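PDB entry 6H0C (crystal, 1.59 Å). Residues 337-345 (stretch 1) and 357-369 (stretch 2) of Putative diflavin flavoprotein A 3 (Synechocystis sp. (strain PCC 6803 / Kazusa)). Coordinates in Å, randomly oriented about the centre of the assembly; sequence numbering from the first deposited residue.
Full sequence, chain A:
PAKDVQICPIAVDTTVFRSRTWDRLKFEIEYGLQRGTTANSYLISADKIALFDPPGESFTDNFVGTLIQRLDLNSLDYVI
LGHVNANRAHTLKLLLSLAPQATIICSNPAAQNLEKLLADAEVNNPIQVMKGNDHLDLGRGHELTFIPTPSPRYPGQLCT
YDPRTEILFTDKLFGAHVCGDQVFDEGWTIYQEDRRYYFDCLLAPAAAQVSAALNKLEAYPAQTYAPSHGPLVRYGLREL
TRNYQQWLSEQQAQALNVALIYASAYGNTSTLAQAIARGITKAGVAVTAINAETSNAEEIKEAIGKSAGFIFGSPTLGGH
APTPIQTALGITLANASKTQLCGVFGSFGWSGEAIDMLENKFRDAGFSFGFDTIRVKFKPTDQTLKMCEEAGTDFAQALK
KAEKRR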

# COMPACT_ATOMS: atom_id res chain seq x y z
N SER A 337 15.12 -12.32 21.63
CA SER A 337 15.89 -12.12 22.84
C SER A 337 15.23 -11.07 23.74
O SER A 337 14.68 -10.08 23.24
CB SER A 337 17.32 -11.69 22.50
OG SER A 337 17.95 -11.15 23.65
N LYS A 338 15.29 -11.28 25.05
CA LYS A 338 14.67 -10.34 25.98
C LYS A 338 15.32 -8.95 25.97
O LYS A 338 14.80 -8.02 26.57
CB LYS A 338 14.68 -10.91 27.40
CG LYS A 338 13.80 -12.14 27.62
CD LYS A 338 13.68 -12.47 29.10
CE LYS A 338 12.84 -13.72 29.35
NZ LYS A 338 12.61 -13.95 30.81
N THR A 339 16.44 -8.81 25.28
CA THR A 339 17.09 -7.50 25.15
C THR A 339 16.38 -6.63 24.12
O THR A 339 16.60 -5.43 24.06
CB THR A 339 18.56 -7.60 24.74
OG1 THR A 339 18.66 -8.26 23.48
CG2 THR A 339 19.36 -8.38 25.78
N GLN A 340 15.55 -7.24 23.28
CA GLN A 340 14.83 -6.47 22.28
C GLN A 340 13.82 -5.54 22.96
O GLN A 340 13.13 -5.93 23.91
CB GLN A 340 14.12 -7.39 21.28
CG GLN A 340 15.03 -8.03 20.24
CD GLN A 340 14.36 -8.15 18.87
OE1 GLN A 340 13.57 -7.29 18.48
NE2 GLN A 340 14.68 -9.22 18.14
N LEU A 341 13.75 -4.31 22.47
CA LEU A 341 12.77 -3.35 22.96
C LEU A 341 11.39 -3.69 22.39
O LEU A 341 11.27 -4.07 21.22
CB LEU A 341 13.18 -1.94 22.59
CG LEU A 341 12.46 -0.82 23.32
CD1 LEU A 341 12.70 -0.94 24.81
CD2 LEU A 341 12.91 0.55 22.79
N CYS A 342 10.35 -3.55 23.21
CA CYS A 342 9.00 -3.97 22.84
C CYS A 342 8.02 -2.79 22.79
O CYS A 342 8.22 -1.78 23.46
CB CYS A 342 8.50 -5.03 23.82
SG CYS A 342 6.80 -5.54 23.55
N GLY A 343 6.96 -2.93 22.00
CA GLY A 343 5.91 -1.93 21.94
C GLY A 343 4.58 -2.54 21.52
O GLY A 343 4.55 -3.50 20.74
N VAL A 344 3.48 -2.00 22.04
CA VAL A 344 2.14 -2.50 21.72
C VAL A 344 1.17 -1.36 21.39
O VAL A 344 1.11 -0.36 22.11
CB VAL A 344 1.56 -3.34 22.89
CG1 VAL A 344 0.18 -3.85 22.54
CG2 VAL A 344 2.50 -4.49 23.23
N PHE A 345 0.40 -1.52 20.32
CA PHE A 345 -0.64 -0.54 19.98
C PHE A 345 -1.86 -1.19 19.34
O PHE A 345 -1.82 -2.35 18.94
CB PHE A 345 -0.10 0.53 19.03
CG PHE A 345 0.24 0.02 17.66
CD1 PHE A 345 -0.64 0.20 16.60
CD2 PHE A 345 1.45 -0.64 17.42
CE1 PHE A 345 -0.31 -0.27 15.32
CE2 PHE A 345 1.78 -1.11 16.15
CZ PHE A 345 0.90 -0.93 15.10
N MET A 357 -3.93 -8.22 26.29
CA MET A 357 -3.32 -9.54 26.20
C MET A 357 -1.85 -9.44 25.78
O MET A 357 -0.96 -9.99 26.43
CB MET A 357 -4.10 -10.42 25.22
CG MET A 357 -3.62 -11.86 25.13
SD MET A 357 -2.23 -12.10 24.00
CE MET A 357 -2.98 -11.70 22.41
N LEU A 358 -1.60 -8.71 24.70
CA LEU A 358 -0.24 -8.54 24.20
C LEU A 358 0.68 -7.84 25.21
O LEU A 358 1.82 -8.27 25.43
CB LEU A 358 -0.26 -7.75 22.89
CG LEU A 358 -0.81 -8.50 21.67
CD1 LEU A 358 -0.91 -7.55 20.49
CD2 LEU A 358 0.06 -9.71 21.33
N GLU A 359 0.20 -6.76 25.82
CA GLU A 359 1.01 -6.02 26.78
C GLU A 359 1.42 -6.95 27.92
O GLU A 359 2.59 -7.00 28.31
CB GLU A 359 0.22 -4.82 27.31
CG GLU A 359 0.95 -3.99 28.37
CD GLU A 359 0.19 -2.73 28.74
OE1 GLU A 359 -1.00 -2.83 29.09
OE2 GLU A 359 0.79 -1.64 28.67
N ASN A 360 0.45 -7.70 28.43
CA ASN A 360 0.68 -8.64 29.53
C ASN A 360 1.65 -9.75 29.20
O ASN A 360 2.51 -10.09 30.01
CB ASN A 360 -0.63 -9.26 29.97
CG ASN A 360 -1.45 -8.33 30.81
OD1 ASN A 360 -0.91 -7.46 31.49
ND2 ASN A 360 -2.76 -8.50 30.78
N LYS A 361 1.51 -10.32 28.01
CA LYS A 361 2.36 -11.43 27.60
C LYS A 361 3.80 -10.97 27.43
O LYS A 361 4.73 -11.66 27.85
CB LYS A 361 1.83 -12.07 26.31
CG LYS A 361 0.88 -13.24 26.57
CD LYS A 361 -0.15 -12.87 27.61
CE LYS A 361 -0.97 -14.06 28.07
NZ LYS A 361 -2.13 -13.62 28.90
N PHE A 362 3.99 -9.80 26.85
CA PHE A 362 5.34 -9.28 26.66
C PHE A 362 5.95 -8.84 27.99
O PHE A 362 7.14 -9.07 28.24
CB PHE A 362 5.33 -8.13 25.64
CG PHE A 362 5.11 -8.59 24.23
CD1 PHE A 362 5.82 -9.68 23.72
CD2 PHE A 362 4.18 -7.97 23.40
CE1 PHE A 362 5.61 -10.13 22.42
CE2 PHE A 362 3.98 -8.42 22.10
CZ PHE A 362 4.69 -9.49 21.61
N ARG A 363 5.14 -8.26 28.87
CA ARG A 363 5.64 -7.90 30.20
C ARG A 363 6.05 -9.15 30.99
O ARG A 363 7.14 -9.19 31.56
CB ARG A 363 4.63 -7.09 30.99
CG ARG A 363 5.15 -6.69 32.37
CD ARG A 363 4.29 -5.64 33.05
NE ARG A 363 2.87 -5.89 32.84
CZ ARG A 363 2.04 -5.04 32.24
NH1 ARG A 363 2.49 -3.87 31.80
NH2 ARG A 363 0.76 -5.37 32.09
N ASP A 364 5.19 -10.16 31.01
CA ASP A 364 5.52 -11.41 31.70
C ASP A 364 6.77 -12.07 31.11
O ASP A 364 7.53 -12.72 31.82
CB ASP A 364 4.35 -12.40 31.64
CG ASP A 364 3.17 -11.94 32.48
OD1 ASP A 364 2.10 -12.58 32.41
OD2 ASP A 364 3.32 -10.93 33.20
N ALA A 365 6.97 -11.89 29.81
CA ALA A 365 8.09 -12.52 29.11
C ALA A 365 9.38 -11.72 29.28
O ALA A 365 10.39 -12.05 28.67
CB ALA A 365 7.76 -12.69 27.64
N GLY A 366 9.33 -10.67 30.10
CA GLY A 366 10.53 -9.94 30.47
C GLY A 366 11.03 -8.86 29.52
O GLY A 366 12.19 -8.45 29.60
N PHE A 367 10.17 -8.37 28.64
CA PHE A 367 10.58 -7.30 27.73
C PHE A 367 10.38 -5.94 28.36
O PHE A 367 9.47 -5.74 29.16
CB PHE A 367 9.82 -7.38 26.41
CG PHE A 367 10.09 -8.63 25.64
CD1 PHE A 367 11.18 -8.72 24.80
CD2 PHE A 367 9.26 -9.73 25.78
CE1 PHE A 367 11.43 -9.88 24.10
CE2 PHE A 367 9.50 -10.88 25.08
CZ PHE A 367 10.59 -10.96 24.24
N SER A 368 11.25 -5.00 28.00
CA SER A 368 11.05 -3.60 28.37
C SER A 368 10.32 -2.90 27.24
O SER A 368 10.45 -3.27 26.07
CB SER A 368 12.38 -2.92 28.66
OG SER A 368 13.09 -3.61 29.67
N PHE A 369 9.54 -1.88 27.58
CA PHE A 369 8.72 -1.23 26.58
C PHE A 369 9.35 0.08 26.09
O PHE A 369 9.95 0.82 26.86
CB PHE A 369 7.33 -1.01 27.16
CG PHE A 369 6.57 -2.29 27.38
CD1 PHE A 369 5.69 -2.78 26.41
CD2 PHE A 369 6.74 -3.02 28.55
CE1 PHE A 369 4.99 -3.97 26.61
CE2 PHE A 369 6.04 -4.21 28.74
CZ PHE A 369 5.17 -4.68 27.77
O HOH W 1 13.49 -5.63 26.45

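How do the two backbones join? The chain leaves its helix, turns, and comes alongside the strand of the first stretch in a parallel direction, with Cys 342 paired to Phe 369. One direct hydrogen bond links them: Cys 342 N donates to Ser 368 O at 2.9 Å. Further along, Phe 369 CA lies 3.2 Å from Cys 342 O, a CA-H...O contact where the chains lie close and no second direct bond forms. A water takes over at the other end. It donates to Lys 338 O at 2.7 Å and to Gln 340 O at 2.6 Å, and accepts from Ser 368 N at 2.8 Å, so one water ties two carbonyls of the first stretch to an amide of the second.

What fills the space between strand and helix? The helix 357-364 runs nearly antiparallel to the strand, at 166°, and the axes approach to 8.5 Å, a distance bridged by apolar side chains. Val 344 points toward the helix with chi1 in the t well; its CG1 is 3.9 Å from Leu 358 CB, while its CG2 is 3.9 Å from Phe 362 CD2, at the edge of that ring. The same CG2 lies 4.2 Å from Phe 369 CE1, again at a ring edge. A branched valine suits its place: both methyls lie against Leu 358, and CG2 also reaches the rings of Phe 362 and Phe 369. Leu 358 and Phe 362 sit one helical turn apart, which lets both point toward the strand, and both are buried.

Why is Cys 342 so central? It gives up 94 Å² to the other stretch, the largest share of any residue here, and its small side chain fits among three phenylalanines. With chi1 in the t well, SG lies 3.6 Å from Phe 362 CG and 3.9 Å from Phe 369 CE1, while Cys 342 CB packs 3.7 Å from Phe 367 CB. The sulfur approaches two rings obliquely: SG is 4.0 Å from the centroid of Phe 362 and 4.6 Å from the centroid of Phe 369. A polarizable sulfur is well matched to such aromatic surroundings.

How do the turns on each side support the contact? Ser 337 to Gln 340 form a type I turn, closed by Gln 340 N bonding to Ser 337 O at 3.0 Å. This turn sets two carbonyls at the edge of the Phe 367 ring, with Ser 337 O 3.4 Å from Phe 367 CE1 and Gln 340 O 3.5 Å from Phe 367 CD1. In the other stretch, a Schellman motif ends the helix, and Gly 366 takes a positive phi that favours glycine. Its lack of a side chain also matters for packing: a CB there would point toward the first stretch and fall 3.0 Å from Lys 338 CD. The extended lysine instead passes close by, bringing Lys 338 CE within 3.0 Å of Ala 365 O.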